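Local coordinates for beta-galactosidase/beta-glucuronidase (Faecalibacterium prausnitzii L2-6, PDB 6MVF), which binds flavin mononucleotide and, as a family 2 glycoside hydrolase, probably cleaves beta-linked glucuronides, at residues D320-I324 with N534-F538; K325-A329 with Y571-A576; H454-W458 with Y487-G491; P579-A584 with T644-I649. All blocks are in the same frame, centred on the assembly; numbering follows the deposited sequence.

Contact 1: residues D320-I324 with N534-F538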
loop_
_atom_site.group_PDB
_atom_site.type_symbol
_atom_site.label_atom_id
_atom_site.label_comp_id
_atom_site.label_asym_id
_atom_site.label_seq_id
_atom_site.Cartn_x
_atom_site.Cartn_y
_atom_site.Cartn_z
ATOM N N ASP A 320 16.799 7.226 10.901
ATOM C CA ASP A 320 18.016 7.954 11.258
ATOM C C ASP A 320 18.317 9.064 10.252
ATOM O O ASP A 320 18.538 10.219 10.628
ATOM C CB ASP A 320 19.202 6.993 11.340
ATOM C CG ASP A 320 19.236 6.210 12.646
ATOM O OD1 ASP A 320 18.328 6.392 13.510
ATOM O OD2 ASP A 320 20.188 5.406 12.799
ATOM N N ALA A 321 18.312 8.723 8.959
ATOM C CA ALA A 321 18.660 9.690 7.933
ATOM C C ALA A 321 17.704 10.872 7.943
ATOM O O ALA A 321 18.137 12.027 7.854
ATOM C CB ALA A 321 18.675 9.008 6.573
ATOM N N GLN A 322 16.403 10.607 8.095
ATOM C CA GLN A 322 15.422 11.687 8.100
ATOM C C GLN A 322 15.571 12.582 9.324
ATOM O O GLN A 322 15.454 13.810 9.219
ATOM C CB GLN A 322 14.009 11.114 8.005
ATOM C CG GLN A 322 13.506 11.068 6.571
ATOM C CD GLN A 322 12.872 9.729 6.170
ATOM O OE1 GLN A 322 12.247 9.042 6.997
ATOM N NE2 GLN A 322 13.029 9.353 4.885
ATOM N N ILE A 323 15.826 12.002 10.493
ATOM C CA ILE A 323 16.056 12.841 11.665
ATOM C C ILE A 323 17.260 13.753 11.439
ATOM O O ILE A 323 17.209 14.961 11.724
ATOM C CB ILE A 323 16.216 11.976 12.923
ATOM C CG1 ILE A 323 14.867 11.361 13.285
ATOM C CG2 ILE A 323 16.735 12.824 14.059
ATOM C CD1 ILE A 323 14.935 10.204 14.284
ATOM N N ILE A 324 18.334 13.208 10.858
ATOM C CA ILE A 324 19.517 14.029 10.618
ATOM C C ILE A 324 19.242 15.093 9.556
ATOM O O ILE A 324 19.754 16.218 9.657
ATOM C CB ILE A 324 20.709 13.130 10.258
ATOM C CG1 ILE A 324 21.048 12.237 11.462
ATOM C CG2 ILE A 324 21.917 13.978 9.844
ATOM C CD1 ILE A 324 21.793 10.980 11.095
ATOM N N ASN A 534 27.960 12.691 19.220
ATOM C CA ASN A 534 27.531 11.848 18.105
ATOM C C ASN A 534 26.044 12.241 17.881
ATOM O O ASN A 534 25.477 12.961 18.706
ATOM C CB ASN A 534 27.737 10.350 18.467
ATOM C CG ASN A 534 27.359 9.384 17.348
ATOM O OD1 ASN A 534 26.185 9.142 17.091
ATOM N ND2 ASN A 534 28.365 8.790 16.708
ATOM N N MET A 535 25.417 11.809 16.775
ATOM C CA MET A 535 24.012 12.153 16.551
ATOM C C MET A 535 23.121 11.553 17.625
ATOM O O MET A 535 22.207 12.219 18.136
ATOM C CB MET A 535 23.539 11.666 15.176
ATOM C CG MET A 535 22.112 12.060 14.851
ATOM S SD MET A 535 21.808 13.847 14.689
ATOM C CE MET A 535 20.019 13.892 14.586
ATOM N N PHE A 536 23.355 10.284 17.953
ATOM C CA PHE A 536 22.555 9.539 18.905
ATOM C C PHE A 536 23.472 8.985 19.978
ATOM O O PHE A 536 24.597 8.572 19.673
ATOM C CB PHE A 536 21.820 8.368 18.243
ATOM C CG PHE A 536 21.055 8.740 17.028
ATOM C CD1 PHE A 536 19.841 9.422 17.135
ATOM C CD2 PHE A 536 21.532 8.410 15.776
ATOM C CE1 PHE A 536 19.121 9.774 15.995
ATOM C CE2 PHE A 536 20.817 8.759 14.619
ATOM C CZ PHE A 536 19.618 9.444 14.725
ATOM N N ASP A 537 22.992 8.983 21.233
ATOM C CA ASP A 537 23.528 8.067 22.225
ATOM C C ASP A 537 23.696 6.684 21.590
ATOM O O ASP A 537 22.903 6.272 20.738
ATOM C CB ASP A 537 22.588 7.979 23.430
ATOM C CG ASP A 537 22.198 9.361 24.027
ATOM O OD1 ASP A 537 23.003 10.313 24.033
ATOM O OD2 ASP A 537 21.053 9.479 24.529
ATOM N N PHE A 538 24.748 5.965 21.970
ATOM C CA PHE A 538 24.974 4.640 21.397
ATOM C C PHE A 538 25.520 3.726 22.489
ATOM O O PHE A 538 25.933 4.194 23.558
ATOM C CB PHE A 538 25.903 4.709 20.164
ATOM C CG PHE A 538 27.279 5.302 20.443
ATOM C CD1 PHE A 538 27.491 6.663 20.383
ATOM C CD2 PHE A 538 28.355 4.489 20.746
ATOM C CE1 PHE A 538 28.738 7.206 20.628
ATOM C CE2 PHE A 538 29.602 5.028 20.970
ATOM C CZ PHE A 538 29.794 6.385 20.916
#
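M535 reaches I323 and I324 with CG anti to the backbone N (chi1 -177°) and a bend at chi2 (65°) that brings SD and CE over to them. Its CE meets I323 CG2, itself anti to the backbone N, at 3.5 Å. Its shank runs past I324 in the opposite direction, CG to CG1 3.6 Å. Beneath the same methionine lies F536, with M535 CG over the centre of one ring face. I324 CD1 and I323 CG2 come to that ring obliquely, each at 4.3 Å, to CE2 and CE1. In the (beta/alpha)8 barrel this fits the first helix, 314-327, against the loop that follows the last strand, 529-532. The loop is turned by N534, preceded by a cis peptide, whose OD1 accepts F536 N (3.2 Å) in an Asx turn. On the side of the F536 ring opposite M535 CG, the D320 carboxylate is tilted 28° from the ring plane, OD1 3.5 Å from CZ. It forms salt bridges with R301 and R561; R561 also makes a cation-pi contact with F536. With an alanine at D320, R301 and R561 would probably lose the anion between them, and that side of the ring its support.

Contact 2: residues K325-A329 with Y571-A576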
loop_
_atom_site.group_PDB
_atom_site.type_symbol
_atom_site.label_atom_id
_atom_site.label_comp_id
_atom_site.label_asym_id
_atom_site.label_seq_id
_atom_site.Cartn_x
_atom_site.Cartn_y
_atom_site.Cartn_z
ATOM N N LYS A 325 18.410 14.778 8.547
ATOM C CA LYS A 325 17.995 15.778 7.564
ATOM C C LYS A 325 17.212 16.919 8.207
ATOM O O LYS A 325 17.456 18.092 7.903
ATOM C CB LYS A 325 17.163 15.133 6.454
ATOM C CG LYS A 325 16.907 16.061 5.255
ATOM C CD LYS A 325 18.160 16.125 4.390
ATOM C CE LYS A 325 18.022 17.092 3.260
ATOM N NZ LYS A 325 19.310 17.240 2.574
ATOM N N GLU A 326 16.259 16.603 9.091
ATOM C CA GLU A 326 15.490 17.654 9.762
ATOM C C GLU A 326 16.381 18.564 10.597
ATOM O O GLU A 326 16.053 19.739 10.816
ATOM C CB GLU A 326 14.420 17.031 10.666
ATOM C CG GLU A 326 13.310 16.289 9.940
ATOM C CD GLU A 326 12.554 15.301 10.845
ATOM O OE1 GLU A 326 11.709 14.519 10.308
ATOM O OE2 GLU A 326 12.809 15.310 12.082
ATOM N N LEU A 327 17.481 18.012 11.115
ATOM C CA LEU A 327 18.452 18.781 11.874
ATOM C C LEU A 327 19.096 19.872 11.025
ATOM O O LEU A 327 19.474 20.927 11.548
ATOM C CB LEU A 327 19.513 17.826 12.435
ATOM C CG LEU A 327 20.630 18.446 13.264
ATOM C CD1 LEU A 327 20.065 19.068 14.537
ATOM C CD2 LEU A 327 21.693 17.420 13.568
ATOM N N GLY A 328 19.213 19.654 9.722
ATOM C CA GLY A 328 19.899 20.595 8.864
ATOM C C GLY A 328 21.354 20.261 8.620
ATOM O O GLY A 328 22.078 21.102 8.088
ATOM N N ALA A 329 21.802 19.074 9.020
ATOM C CA ALA A 329 23.136 18.597 8.697
ATOM C C ALA A 329 23.279 18.304 7.202
ATOM O O ALA A 329 22.370 17.771 6.561
ATOM C CB ALA A 329 23.430 17.332 9.513
ATOM N N TYR A 571 21.788 23.186 16.938
ATOM C CA TYR A 571 22.209 22.954 15.564
ATOM C C TYR A 571 21.080 23.201 14.583
ATOM O O TYR A 571 21.312 23.747 13.500
ATOM C CB TYR A 571 22.766 21.542 15.420
ATOM C CG TYR A 571 24.111 21.517 16.048
ATOM C CD1 TYR A 571 25.120 22.319 15.560
ATOM C CD2 TYR A 571 24.351 20.782 17.183
ATOM C CE1 TYR A 571 26.344 22.347 16.147
ATOM C CE2 TYR A 571 25.585 20.793 17.781
ATOM C CZ TYR A 571 26.582 21.572 17.256
ATOM O OH TYR A 571 27.820 21.589 17.850
ATOM N N GLN A 572 19.850 22.837 14.949
ATOM C CA GLN A 572 18.733 23.083 14.051
ATOM C C GLN A 572 18.593 24.566 13.758
ATOM O O GLN A 572 18.442 24.965 12.597
ATOM C CB GLN A 572 17.433 22.530 14.621
ATOM C CG GLN A 572 16.374 22.429 13.548
ATOM C CD GLN A 572 15.097 21.778 14.028
ATOM O OE1 GLN A 572 14.526 22.174 15.051
ATOM N NE2 GLN A 572 14.630 20.765 13.280
ATOM N N ALA A 573 18.668 25.404 14.794
ATOM C CA ALA A 573 18.636 26.849 14.564
ATOM C C ALA A 573 19.844 27.333 13.744
ATOM O O ALA A 573 19.717 28.268 12.946
ATOM C CB ALA A 573 18.541 27.601 15.904
ATOM N N TYR A 574 21.016 26.705 13.896
ATOM C CA TYR A 574 22.190 27.178 13.170
ATOM C C TYR A 574 22.253 26.661 11.738
ATOM O O TYR A 574 22.910 27.287 10.905
ATOM C CB TYR A 574 23.472 26.778 13.899
ATOM C CG TYR A 574 24.015 27.829 14.855
ATOM C CD1 TYR A 574 23.579 27.900 16.188
ATOM C CD2 TYR A 574 24.977 28.741 14.432
ATOM C CE1 TYR A 574 24.083 28.862 17.062
ATOM C CE2 TYR A 574 25.474 29.704 15.288
ATOM C CZ TYR A 574 25.031 29.757 16.599
ATOM O OH TYR A 574 25.544 30.726 17.430
ATOM N N TRP A 575 21.576 25.552 11.433
ATOM C CA TRP A 575 21.700 24.859 10.156
ATOM C C TRP A 575 20.417 24.822 9.340
ATOM O O TRP A 575 20.476 24.995 8.119
ATOM C CB TRP A 575 22.156 23.412 10.383
ATOM C CG TRP A 575 23.512 23.253 10.986
ATOM C CD1 TRP A 575 24.481 24.216 11.140
ATOM C CD2 TRP A 575 24.052 22.047 11.542
ATOM N NE1 TRP A 575 25.593 23.671 11.745
ATOM C CE2 TRP A 575 25.353 22.343 12.001
ATOM C CE3 TRP A 575 23.557 20.752 11.703
ATOM C CZ2 TRP A 575 26.159 21.393 12.589
ATOM C CZ3 TRP A 575 24.355 19.817 12.292
ATOM C CH2 TRP A 575 25.646 20.143 12.736
ATOM N N ALA A 576 19.268 24.558 9.968
ATOM C CA ALA A 576 18.044 24.296 9.222
ATOM C C ALA A 576 17.493 25.581 8.629
ATOM O O ALA A 576 17.699 26.682 9.160
ATOM C CB ALA A 576 16.970 23.640 10.101
#
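L327 and W575 form the apolar centre, where the last turn of helix 314-327 meets the end of helix 566-575, the first and the last helices of the TIM barrel lying side by side. L327 holds CG anti to its backbone N (chi1 180°), which spreads its two methyls between two partners: CD1 lies against Y571 CB at 3.8 Å, the two side chains running the same way, and CD2 meets W575 CZ3, also at 3.8 Å. A329 CB comes to the same ring carbon, and L327 CD2 and the backbone N of A329 both approach the indole obliquely. Within helix 566-575 the ring is also backed by Y571, whose CD1 sits over its rim; the hydroxyl of Y571 leaves the contact to bond H514.

The first helix ends at G328 in a Schellman motif, with positive phi (95°). Here the two backbones come close, G328 CA lying 4.2 Å from A576 CA, and the carbonyl O of G328 lies 3.3 Å from W575 CB. One residue back, L327 O receives a C-H...O contact from Q572 CA, and A576 CB packs by the same carbonyl.

At the polar edge Q572, extended beyond CG, reaches E326 O in the last turn of helix 314-327. Its NE2 donates to E326 O at 3.0 Å, nearly straight (175°), E326 O lying in the Q572 amide plane while NE2 sits well above the carbonyl plane of E326.

Contact 3: residues H454-W458 with Y487-G491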
loop_
_atom_site.group_PDB
_atom_site.type_symbol
_atom_site.label_atom_id
_atom_site.label_comp_id
_atom_site.label_asym_id
_atom_site.label_seq_id
_atom_site.Cartn_x
_atom_site.Cartn_y
_atom_site.Cartn_z
ATOM N N HIS A 454 38.580 16.344 19.189
ATOM C CA HIS A 454 38.857 17.187 20.341
ATOM C C HIS A 454 37.674 17.246 21.295
ATOM O O HIS A 454 36.513 17.300 20.871
ATOM C CB HIS A 454 39.225 18.595 19.908
ATOM C CG HIS A 454 40.637 18.714 19.438
ATOM N ND1 HIS A 454 41.704 18.259 20.184
ATOM C CD2 HIS A 454 41.158 19.211 18.292
ATOM C CE1 HIS A 454 42.825 18.471 19.514
ATOM N NE2 HIS A 454 42.519 19.051 18.366
ATOM N N TYR A 455 37.983 17.264 22.594
ATOM C CA TYR A 455 36.959 17.369 23.625
ATOM C C TYR A 455 37.366 18.391 24.680
ATOM O O TYR A 455 37.138 18.201 25.880
ATOM C CB TYR A 455 36.671 16.008 24.258
ATOM C CG TYR A 455 36.095 14.961 23.318
ATOM C CD1 TYR A 455 34.711 14.828 23.157
ATOM C CD2 TYR A 455 36.925 14.088 22.614
ATOM C CE1 TYR A 455 34.166 13.869 22.314
ATOM C CE2 TYR A 455 36.387 13.122 21.762
ATOM C CZ TYR A 455 35.002 13.023 21.618
ATOM O OH TYR A 455 34.453 12.071 20.797
ATOM N N PHE A 456 37.965 19.500 24.248
ATOM C CA PHE A 456 38.228 20.598 25.167
ATOM C C PHE A 456 36.913 21.118 25.724
ATOM O O PHE A 456 36.057 21.604 24.977
ATOM C CB PHE A 456 39.000 21.716 24.472
ATOM C CG PHE A 456 40.245 21.246 23.788
ATOM C CD1 PHE A 456 41.270 20.668 24.518
ATOM C CD2 PHE A 456 40.393 21.394 22.416
ATOM C CE1 PHE A 456 42.407 20.228 23.898
ATOM C CE2 PHE A 456 41.518 20.968 21.791
ATOM C CZ PHE A 456 42.535 20.378 22.532
ATOM N N GLY A 457 36.761 21.020 27.042
ATOM C CA GLY A 457 35.518 21.330 27.712
ATOM C C GLY A 457 34.759 20.118 28.222
ATOM O O GLY A 457 33.722 20.297 28.872
ATOM N N TRP A 458 35.219 18.893 27.940
ATOM C CA TRP A 458 34.555 17.710 28.481
ATOM C C TRP A 458 35.555 16.719 29.088
ATOM O O TRP A 458 35.408 16.362 30.259
ATOM C CB TRP A 458 33.681 16.995 27.424
ATOM C CG TRP A 458 33.157 15.755 28.035
ATOM C CD1 TRP A 458 33.568 14.474 27.789
ATOM C CD2 TRP A 458 32.219 15.676 29.116
ATOM N NE1 TRP A 458 32.910 13.596 28.626
ATOM C CE2 TRP A 458 32.075 14.311 29.449
ATOM C CE3 TRP A 458 31.467 16.626 29.823
ATOM C CZ2 TRP A 458 31.219 13.877 30.469
ATOM C CZ3 TRP A 458 30.607 16.191 30.810
ATOM C CH2 TRP A 458 30.491 14.833 31.128
ATOM N N TYR A 487 33.833 16.080 18.133
ATOM C CA TYR A 487 33.778 16.972 19.275
ATOM C C TYR A 487 32.413 16.748 19.906
ATOM O O TYR A 487 31.474 16.325 19.228
ATOM C CB TYR A 487 33.974 18.436 18.869
ATOM C CG TYR A 487 32.835 19.040 18.081
ATOM C CD1 TYR A 487 32.752 18.888 16.691
ATOM C CD2 TYR A 487 31.839 19.763 18.723
ATOM C CE1 TYR A 487 31.696 19.454 15.972
ATOM C CE2 TYR A 487 30.790 20.329 18.020
ATOM C CZ TYR A 487 30.722 20.178 16.651
ATOM O OH TYR A 487 29.678 20.769 15.977
ATOM N N GLY A 488 32.300 17.000 21.198
ATOM C CA GLY A 488 31.029 16.768 21.843
ATOM C C GLY A 488 31.176 16.714 23.350
ATOM O O GLY A 488 32.228 16.995 23.903
ATOM N N CYS A 489 30.094 16.308 23.991
ATOM C CA CYS A 489 29.970 16.493 25.423
ATOM C C CYS A 489 28.785 15.662 25.876
ATOM O O CYS A 489 27.816 15.513 25.128
ATOM C CB CYS A 489 29.779 17.979 25.710
ATOM S SG CYS A 489 29.409 18.409 27.340
ATOM N N GLU A 490 28.883 15.069 27.056
ATOM C CA GLU A 490 27.790 14.237 27.526
ATOM C C GLU A 490 26.644 15.104 27.998
ATOM O O GLU A 490 26.840 16.214 28.490
ATOM C CB GLU A 490 28.232 13.318 28.660
ATOM C CG GLU A 490 29.387 12.407 28.263
ATOM C CD GLU A 490 28.920 11.032 27.878
ATOM O OE1 GLU A 490 27.740 10.739 28.202
ATOM O OE2 GLU A 490 29.725 10.270 27.265
ATOM N N GLY A 491 25.438 14.587 27.807
ATOM C CA GLY A 491 24.206 15.173 28.277
ATOM C C GLY A 491 23.253 14.058 28.671
ATOM O O GLY A 491 22.870 13.216 27.847
#
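W458 and E490 make the main side-chain contact: E490 CB lies over the face of the six-membered ring, 4.0 Å from its centroid and 29° off the normal, a CH-pi contact. E490 CG follows over the rim of that face, 3.2 Å from CZ2, and the carboxylate plane is turned 37° from the indole. C489 SG comes to the ring obliquely, at 3.7 Å from CE3, as a sulfur-aromatic contact. Nearer the strand ends, G488 O sits at the edge of the Y455 ring, near its plane and 3.4 Å from CD1, and H454 O takes a C-H...O contact from Y487 CA at 3.2 Å.

The two loops follow consecutive parallel strands, 450-453 and 482-487, at the C-terminal mouth of the TIM barrel, the end at which family 2 glycosidases carry their active site. W458 is placed by a turn in its own loop, W458 N bonding Y455 O at 2.9 Å, and with CG anti to the backbone N (chi1 175°) its indole is carried across to 487-491; K503 adds a cation-pi contact. Outside this shell, Y455 OH bonds E486, H454 ND1 bonds S435, and G491 O is held by N264 of the second subunit.

Contact 4: residues P579-A584 with T644-I649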
loop_
_atom_site.group_PDB
_atom_site.type_symbol
_atom_site.label_atom_id
_atom_site.label_comp_id
_atom_site.label_asym_id
_atom_site.label_seq_id
_atom_site.Cartn_x
_atom_site.Cartn_y
_atom_site.Cartn_z
ATOM N N PRO A 579 11.599 27.546 9.206
ATOM C CA PRO A 579 11.544 28.377 10.419
ATOM C C PRO A 579 11.205 27.552 11.652
ATOM O O PRO A 579 10.322 26.696 11.623
ATOM C CB PRO A 579 10.447 29.401 10.101
ATOM C CG PRO A 579 10.476 29.523 8.621
ATOM C CD PRO A 579 10.896 28.163 8.068
ATOM N N MET A 580 11.944 27.794 12.738
ATOM C CA MET A 580 11.732 27.062 13.977
ATOM C C MET A 580 12.038 27.976 15.158
ATOM O O MET A 580 12.794 28.948 15.048
ATOM C CB MET A 580 12.577 25.767 14.027
ATOM C CG MET A 580 14.101 25.946 13.820
ATOM S SD MET A 580 14.943 26.635 15.276
ATOM C CE MET A 580 14.921 25.278 16.452
ATOM N N VAL A 581 11.427 27.656 16.292
ATOM C CA VAL A 581 11.690 28.354 17.545
ATOM C C VAL A 581 11.490 27.354 18.677
ATOM O O VAL A 581 10.472 26.654 18.728
ATOM C CB VAL A 581 10.807 29.611 17.709
ATOM C CG1 VAL A 581 9.346 29.256 17.833
ATOM C CG2 VAL A 581 11.268 30.421 18.914
ATOM N N HIS A 582 12.477 27.278 19.577
ATOM C CA HIS A 582 12.549 26.226 20.590
ATOM C C HIS A 582 12.963 26.814 21.925
ATOM O O HIS A 582 14.024 27.448 22.027
ATOM C CB HIS A 582 13.532 25.129 20.191
ATOM C CG HIS A 582 13.591 23.996 21.167
ATOM N ND1 HIS A 582 14.502 23.950 22.204
ATOM C CD2 HIS A 582 12.851 22.868 21.264
ATOM C CE1 HIS A 582 14.324 22.840 22.893
ATOM N NE2 HIS A 582 13.332 22.163 22.341
ATOM N N ILE A 583 12.129 26.596 22.939
ATOM C CA ILE A 583 12.455 26.957 24.312
ATOM C C ILE A 583 13.198 25.793 24.960
ATOM O O ILE A 583 12.662 24.681 25.078
ATOM C CB ILE A 583 11.204 27.331 25.118
ATOM C CG1 ILE A 583 10.448 28.485 24.439
ATOM C CG2 ILE A 583 11.631 27.736 26.527
ATOM C CD1 ILE A 583 9.043 28.691 24.948
ATOM N N ALA A 584 14.439 26.053 25.368
ATOM C CA ALA A 584 15.283 25.072 26.024
ATOM C C ALA A 584 14.853 24.869 27.476
ATOM O O ALA A 584 14.184 25.714 28.082
ATOM C CB ALA A 584 16.741 25.516 25.973
ATOM N N THR A 644 6.844 33.452 12.179
ATOM C CA THR A 644 5.676 32.647 11.850
ATOM C C THR A 644 5.553 31.398 12.710
ATOM O O THR A 644 4.677 30.569 12.450
ATOM C CB THR A 644 5.715 32.240 10.374
ATOM O OG1 THR A 644 7.001 31.664 10.070
ATOM C CG2 THR A 644 5.448 33.451 9.485
ATOM N N VAL A 645 6.422 31.222 13.697
ATOM C CA VAL A 645 6.434 30.011 14.503
ATOM C C VAL A 645 6.359 30.412 15.964
ATOM O O VAL A 645 6.766 31.513 16.347
ATOM C CB VAL A 645 7.684 29.148 14.232
ATOM C CG1 VAL A 645 7.551 28.487 12.896
ATOM C CG2 VAL A 645 8.942 30.007 14.272
ATOM N N LYS A 646 5.813 29.520 16.779
ATOM C CA LYS A 646 5.682 29.748 18.205
ATOM C C LYS A 646 6.076 28.481 18.941
ATOM O O LYS A 646 6.055 27.379 18.385
ATOM C CB LYS A 646 4.257 30.168 18.587
ATOM C CG LYS A 646 3.856 31.488 17.985
ATOM C CD LYS A 646 2.409 31.840 18.278
ATOM C CE LYS A 646 2.082 33.167 17.620
ATOM N NZ LYS A 646 0.640 33.422 17.496
ATOM N N ASP A 647 6.474 28.653 20.202
ATOM C CA ASP A 647 6.724 27.518 21.072
ATOM C C ASP A 647 6.127 27.803 22.441
ATOM O O ASP A 647 5.966 28.959 22.830
ATOM C CB ASP A 647 8.220 27.202 21.194
ATOM C CG ASP A 647 8.474 25.819 21.809
ATOM O OD1 ASP A 647 7.533 24.963 21.820
ATOM O OD2 ASP A 647 9.609 25.600 22.287
ATOM N N SER A 648 5.793 26.734 23.165
ATOM C CA SER A 648 5.124 26.855 24.452
ATOM C C SER A 648 5.500 25.681 25.346
ATOM O O SER A 648 5.420 24.520 24.930
ATOM C CB SER A 648 3.597 26.920 24.285
ATOM O OG SER A 648 2.932 26.617 25.508
ATOM N N ILE A 649 5.932 25.987 26.567
ATOM C CA ILE A 649 6.175 24.974 27.578
ATOM C C ILE A 649 5.603 25.469 28.904
ATOM O O ILE A 649 5.229 26.633 29.060
ATOM C CB ILE A 649 7.670 24.630 27.716
ATOM C CG1 ILE A 649 8.387 25.670 28.572
ATOM C CG2 ILE A 649 8.331 24.523 26.337
ATOM C CD1 ILE A 649 9.867 25.416 28.670
HETATM O O HOH W 1 10.585 23.184 23.713
#
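Short strand 581-583 and the first part of strand 646-654, from different sheets of the C-terminal beta domain, run nearly parallel here, the one at the rim of a three-stranded antiparallel sheet and the other in a neighbouring five-stranded mixed one. The axes of segments 581-583 and 646-649 approach to 6.1 Å at 16°. No backbone-to-backbone hydrogen bond joins them; side chains do.

V581 and I583 face V645, D647 and I649. V645 reaches back to the loop before strand 581-583, its CG1 3.5 Å from P579 O, while its CG2 meets V581 CG1 at 3.7 Å, the two valines sliding past each other in opposite directions. At the far end I583 and I649 cross, CG2 to CD1, at 3.6 Å.

Between these lies the buried carboxylate of D647. With CG anti to the backbone N (chi1 -166°) it turns over to the other strand, and its CB packs against V581 O. OD2 uses its anti lone pair to accept I583 N at 2.8 Å, close to straight at 172°. OD1 takes a weak bond from S648 N. Cutting D647 back to alanine is likely to leave the I583 N-H without its acceptor, and S648 N and a nearby water without a partner there.

I649 pairs in parallel with a strand of the second subunit, so the sheet continues across the interface; K646 adds a salt bridge to D242 of that subunit, and S648 bonds its Y239. The water lies 2.9 Å from I583 O and 3.0 Å from D647 OD2, placed to donate to either.

From the N terminus, helix 314-327 supplies the first halves of contacts 1 and 2 in turn. Contact 1 closes its loop at the turn after strand 529-532, and contact 2 closes later, on helix 566-575, so the two loops cross and together tie the first barrel helix to the loop after the last strand and to the last helix. I324 packs on A329 and M535 on L327, joining the two contacts. Contact 3, nested inside both, joins the loops after two successive barrel strands, and the Y487 and Y571 hydroxyls probably bond to link it with contact 2. Contact 4 comes afterwards, within the C-terminal beta domain; M580 packs on Q572 and A573, connecting it to contact 2.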